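Local coordinates for protein beta-hexosaminidase (Neisseria gonorrhoeae, PDB 6JTJ) that probably cleaves terminal beta-1,4-linked N-acetylglucosamine from peptidoglycan fragments during cell-wall recycling, as a glycoside hydrolase family 3 enzyme, at residues 224-236 and 258-270. Numbering follows the deposited sequence.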
loop_
_atom_site.group_PDB
_atom_site.type_symbol
_atom_site.label_atom_id
_atom_site.label_comp_id
_atom_site.label_asym_id
_atom_site.label_seq_id
_atom_site.Cartn_x
_atom_site.Cartn_y
_atom_site.Cartn_z
ATOM N N LEU C 224 -3.762 -2.374 5.010
ATOM C CA LEU C 224 -4.995 -2.809 5.715
ATOM C C LEU C 224 -5.578 -1.869 6.818
ATOM O O LEU C 224 -6.274 -2.312 7.706
ATOM C CB LEU C 224 -4.802 -4.100 6.545
ATOM C CG LEU C 224 -3.956 -5.222 5.965
ATOM C CD1 LEU C 224 -3.558 -6.066 7.145
ATOM C CD2 LEU C 224 -4.646 -6.039 4.904
ATOM N N VAL C 225 -5.309 -0.581 6.737
ATOM C CA VAL C 225 -5.980 0.443 7.496
ATOM C C VAL C 225 -7.118 0.887 6.574
ATOM O O VAL C 225 -7.080 0.599 5.390
ATOM C CB VAL C 225 -4.993 1.580 7.754
ATOM C CG1 VAL C 225 -5.676 2.862 8.156
ATOM C CG2 VAL C 225 -3.907 1.143 8.735
ATOM N N LEU C 226 -8.126 1.550 7.151
ATOM C CA LEU C 226 -9.271 2.141 6.458
ATOM C C LEU C 226 -9.339 3.656 6.656
ATOM O O LEU C 226 -9.986 4.145 7.546
ATOM C CB LEU C 226 -10.593 1.490 6.891
ATOM C CG LEU C 226 -11.886 2.139 6.365
ATOM C CD1 LEU C 226 -11.764 2.669 4.962
ATOM C CD2 LEU C 226 -13.170 1.344 6.508
ATOM N N PRO C 227 -8.697 4.358 5.762
ATOM C CA PRO C 227 -8.369 5.772 5.815
ATOM C C PRO C 227 -9.588 6.671 5.743
ATOM O O PRO C 227 -10.654 6.259 5.289
ATOM C CB PRO C 227 -7.481 5.976 4.578
ATOM C CG PRO C 227 -7.107 4.602 4.112
ATOM C CD PRO C 227 -8.271 3.756 4.494
ATOM N N GLU C 228 -9.409 7.914 6.166
ATOM C CA GLU C 228 -10.485 8.894 6.199
ATOM C C GLU C 228 -10.126 10.129 5.392
ATOM O O GLU C 228 -9.077 10.734 5.610
ATOM C CB GLU C 228 -10.753 9.283 7.644
ATOM C CG GLU C 228 -12.180 9.668 7.916
ATOM C CD GLU C 228 -12.391 9.965 9.399
ATOM O OE1 GLU C 228 -12.431 8.986 10.176
ATOM O OE2 GLU C 228 -12.464 11.164 9.791
ATOM N N ASP C 229 -10.998 10.502 4.459
ATOM C CA ASP C 229 -10.818 11.696 3.625
ATOM C C ASP C 229 -11.861 12.687 4.105
ATOM O O ASP C 229 -13.037 12.518 3.851
ATOM C CB ASP C 229 -11.023 11.335 2.133
ATOM C CG ASP C 229 -10.723 12.493 1.164
ATOM O OD1 ASP C 229 -10.905 13.671 1.528
ATOM O OD2 ASP C 229 -10.329 12.218 -0.003
ATOM N N GLY C 230 -11.411 13.743 4.771
ATOM C CA GLY C 230 -12.306 14.688 5.424
ATOM C C GLY C 230 -12.888 15.772 4.536
ATOM O O GLY C 230 -13.566 16.669 5.029
ATOM N N ARG C 231 -12.641 15.716 3.234
ATOM C CA ARG C 231 -13.048 16.804 2.358
ATOM C C ARG C 231 -14.520 16.770 2.022
ATOM O O ARG C 231 -15.213 15.764 2.210
ATOM C CB ARG C 231 -12.232 16.782 1.074
ATOM C CG ARG C 231 -10.739 16.992 1.290
ATOM C CD ARG C 231 -9.985 16.879 -0.030
ATOM N NE ARG C 231 -10.049 15.522 -0.553
ATOM C CZ ARG C 231 -9.804 15.176 -1.813
ATOM N NH1 ARG C 231 -9.445 16.079 -2.721
ATOM N NH2 ARG C 231 -9.909 13.906 -2.165
ATOM N N SER C 232 -14.996 17.889 1.495
ATOM C CA SER C 232 -16.389 18.038 1.125
ATOM C C SER C 232 -16.594 17.499 -0.272
ATOM O O SER C 232 -15.656 17.412 -1.063
ATOM C CB SER C 232 -16.788 19.524 1.154
ATOM O OG SER C 232 -16.241 20.222 0.044
ATOM N N LEU C 233 -17.848 17.197 -0.594
ATOM C CA LEU C 233 -18.205 16.760 -1.929
ATOM C C LEU C 233 -17.802 17.767 -3.000
ATOM O O LEU C 233 -17.331 17.385 -4.078
ATOM C CB LEU C 233 -19.709 16.481 -2.014
ATOM C CG LEU C 233 -20.202 15.913 -3.345
ATOM C CD1 LEU C 233 -19.465 14.629 -3.683
ATOM C CD2 LEU C 233 -21.700 15.669 -3.283
ATOM N N ASP C 234 -17.986 19.055 -2.718
ATOM C CA ASP C 234 -17.605 20.087 -3.687
ATOM C C ASP C 234 -16.114 20.015 -3.998
ATOM O O ASP C 234 -15.709 20.174 -5.141
ATOM C CB ASP C 234 -17.975 21.494 -3.183
ATOM C CG ASP C 234 -19.475 21.786 -3.294
ATOM O OD1 ASP C 234 -20.117 21.374 -4.284
ATOM O OD2 ASP C 234 -20.013 22.448 -2.386
ATOM N N GLU C 235 -15.301 19.811 -2.971
ATOM C CA GLU C 235 -13.859 19.698 -3.180
ATOM C C GLU C 235 -13.535 18.516 -4.083
ATOM O O GLU C 235 -12.720 18.637 -4.992
ATOM C CB GLU C 235 -13.132 19.571 -1.846
ATOM C CG GLU C 235 -13.096 20.858 -1.046
ATOM C CD GLU C 235 -12.462 20.656 0.311
ATOM O OE1 GLU C 235 -11.266 20.975 0.455
ATOM O OE2 GLU C 235 -13.153 20.160 1.222
ATOM N N LEU C 236 -14.232 17.405 -3.876
ATOM C CA LEU C 236 -14.053 16.242 -4.738
ATOM C C LEU C 236 -14.574 16.464 -6.158
ATOM O O LEU C 236 -13.925 16.037 -7.123
ATOM C CB LEU C 236 -14.648 14.973 -4.118
ATOM C CG LEU C 236 -13.651 14.185 -3.246
ATOM C CD1 LEU C 236 -13.567 14.734 -1.843
ATOM C CD2 LEU C 236 -14.026 12.711 -3.178
ATOM N N ALA C 258 -12.939 2.926 -3.725
ATOM C CA ALA C 258 -11.923 3.112 -2.695
ATOM C C ALA C 258 -12.435 2.560 -1.364
ATOM O O ALA C 258 -13.590 2.762 -1.006
ATOM C CB ALA C 258 -11.583 4.586 -2.551
ATOM N N HIS C 259 -11.556 1.864 -0.647
ATOM C CA HIS C 259 -11.816 1.470 0.728
ATOM C C HIS C 259 -11.443 2.651 1.612
ATOM O O HIS C 259 -10.398 2.666 2.270
ATOM C CB HIS C 259 -11.005 0.217 1.078
ATOM C CG HIS C 259 -11.402 -0.424 2.364
ATOM N ND1 HIS C 259 -12.712 -0.626 2.763
ATOM C CD2 HIS C 259 -10.623 -0.923 3.346
ATOM C CE1 HIS C 259 -12.713 -1.207 3.950
ATOM N NE2 HIS C 259 -11.459 -1.400 4.322
ATOM N N VAL C 260 -12.292 3.666 1.582
ATOM C CA VAL C 260 -12.003 4.945 2.200
ATOM C C VAL C 260 -13.339 5.528 2.648
ATOM O O VAL C 260 -14.321 5.446 1.913
ATOM C CB VAL C 260 -11.347 5.914 1.182
ATOM C CG1 VAL C 260 -11.259 7.325 1.741
ATOM C CG2 VAL C 260 -9.962 5.430 0.785
ATOM N N VAL C 261 -13.354 6.143 3.827
ATOM C CA VAL C 261 -14.537 6.831 4.329
ATOM C C VAL C 261 -14.403 8.313 4.066
ATOM O O VAL C 261 -13.337 8.897 4.299
ATOM C CB VAL C 261 -14.733 6.611 5.845
ATOM C CG1 VAL C 261 -16.031 7.245 6.304
ATOM C CG2 VAL C 261 -14.755 5.136 6.162
ATOM N N TYR C 262 -15.477 8.906 3.560
ATOM C CA TYR C 262 -15.535 10.324 3.272
ATOM C C TYR C 262 -16.662 10.889 4.158
ATOM O O TYR C 262 -17.785 11.064 3.687
ATOM C CB TYR C 262 -15.841 10.560 1.784
ATOM C CG TYR C 262 -14.868 9.864 0.839
ATOM C CD1 TYR C 262 -14.968 8.508 0.572
ATOM C CD2 TYR C 262 -13.858 10.576 0.201
ATOM C CE1 TYR C 262 -14.085 7.878 -0.290
ATOM C CE2 TYR C 262 -12.960 9.944 -0.644
ATOM C CZ TYR C 262 -13.090 8.594 -0.896
ATOM O OH TYR C 262 -12.205 7.986 -1.734
ATOM N N PRO C 263 -16.355 11.185 5.436
ATOM C CA PRO C 263 -17.410 11.479 6.430
ATOM C C PRO C 263 -18.351 12.616 6.096
ATOM O O PRO C 263 -19.510 12.566 6.479
ATOM C CB PRO C 263 -16.630 11.798 7.698
ATOM C CG PRO C 263 -15.322 11.116 7.511
ATOM C CD PRO C 263 -15.019 11.272 6.048
ATOM N N GLN C 264 -17.904 13.616 5.359
ATOM C CA GLN C 264 -18.823 14.681 4.962
ATOM C C GLN C 264 -19.907 14.218 3.999
ATOM O O GLN C 264 -20.879 14.937 3.784
ATOM C CB GLN C 264 -18.066 15.861 4.345
ATOM C CG GLN C 264 -17.278 16.672 5.360
ATOM C CD GLN C 264 -16.950 18.055 4.835
ATOM O OE1 GLN C 264 -17.820 18.759 4.328
ATOM N NE2 GLN C 264 -15.680 18.434 4.908
ATOM N N VAL C 265 -19.713 13.067 3.356
ATOM C CA VAL C 265 -20.709 12.547 2.424
ATOM C C VAL C 265 -21.419 11.348 3.033
ATOM O O VAL C 265 -22.608 11.182 2.833
ATOM C CB VAL C 265 -20.076 12.174 1.066
ATOM C CG1 VAL C 265 -21.098 11.522 0.133
ATOM C CG2 VAL C 265 -19.481 13.405 0.394
ATOM N N ASP C 266 -20.676 10.477 3.705
ATOM C CA ASP C 266 -21.258 9.273 4.275
ATOM C C ASP C 266 -20.285 8.670 5.262
ATOM O O ASP C 266 -19.063 8.771 5.104
ATOM C CB ASP C 266 -21.602 8.235 3.174
ATOM C CG ASP C 266 -22.515 7.122 3.671
ATOM O OD1 ASP C 266 -22.825 7.075 4.871
ATOM O OD2 ASP C 266 -22.933 6.270 2.870
ATOM N N THR C 267 -20.840 8.045 6.292
ATOM C CA THR C 267 -20.043 7.427 7.348
ATOM C C THR C 267 -19.515 6.071 6.915
ATOM O O THR C 267 -18.660 5.496 7.572
ATOM C CB THR C 267 -20.884 7.218 8.615
ATOM O OG1 THR C 267 -22.043 6.459 8.260
ATOM C CG2 THR C 267 -21.306 8.557 9.189
ATOM N N LYS C 268 -20.055 5.545 5.826
ATOM C CA LYS C 268 -19.624 4.252 5.319
ATOM C C LYS C 268 -18.560 4.391 4.239
ATOM O O LYS C 268 -18.585 5.349 3.471
ATOM C CB LYS C 268 -20.815 3.507 4.745
ATOM C CG LYS C 268 -21.830 3.135 5.810
ATOM C CD LYS C 268 -23.088 2.569 5.192
ATOM C CE LYS C 268 -24.013 2.067 6.296
ATOM N NZ LYS C 268 -25.206 1.317 5.811
ATOM N N PRO C 269 -17.626 3.422 4.175
ATOM C CA PRO C 269 -16.689 3.393 3.048
ATOM C C PRO C 269 -17.448 3.381 1.722
ATOM O O PRO C 269 -18.535 2.812 1.641
ATOM C CB PRO C 269 -15.932 2.073 3.223
ATOM C CG PRO C 269 -16.239 1.606 4.601
ATOM C CD PRO C 269 -17.543 2.212 5.001
ATOM N N ALA C 270 -16.854 3.988 0.700
ATOM C CA ALA C 270 -17.492 4.146 -0.595
ATOM C C ALA C 270 -18.064 2.859 -1.164
ATOM O O ALA C 270 -19.165 2.859 -1.699
ATOM C CB ALA C 270 -16.515 4.759 -1.585
HETATM O O HOH W 1 -15.397 13.610 3.849
#
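With chi1 of 173° carrying CG of L226 opposite its backbone N, and H259 likewise extended at -168°, leucine and imidazole meet at about a right angle: L226 CD1 sits over one face of the H259 ring, 3.9 Å from its centroid, in a CH-pi contact. CD2, the other branch, reaches P269 CG at 3.6 Å; a branched leucine can touch both, though L226 is poorly ordered and the exact placing of its methyls, CD1 above all, is uncertain. Further along, the backbones join in a single beta bridge between E228 and V261: V261 N donates to P227 O, and D229 N to V261 O at 2.8 Å. In the (beta/alpha)8-barrel-like fold of family 3 hydrolases, this pairs the loop just after H223, the predicted proton donor/acceptor, with the loop after strand 254-257; H259 lies about 3 Å, side chain to side chain, from D294, the predicted nucleophile. D229 CB comes obliquely to the Y262 ring, 3.5 Å from CD2. Its carboxylate turns both syn lone pairs to R231 in a salt bridge, OD2 to NH2 at 2.8 Å and OD1 to NE, near the guanidinium plane; OD1 also takes R231 N on its anti side, closing an Asx turn. Q264 NE2 reaches G230 O at 2.8 Å through a bent bond (146° at the hydrogen), and a water links D229 O and R231 O to Q264 N. Next along the chain, S232 and E235 form a capping box on helix 233-238, whose L233 CB packs on V265 CG2.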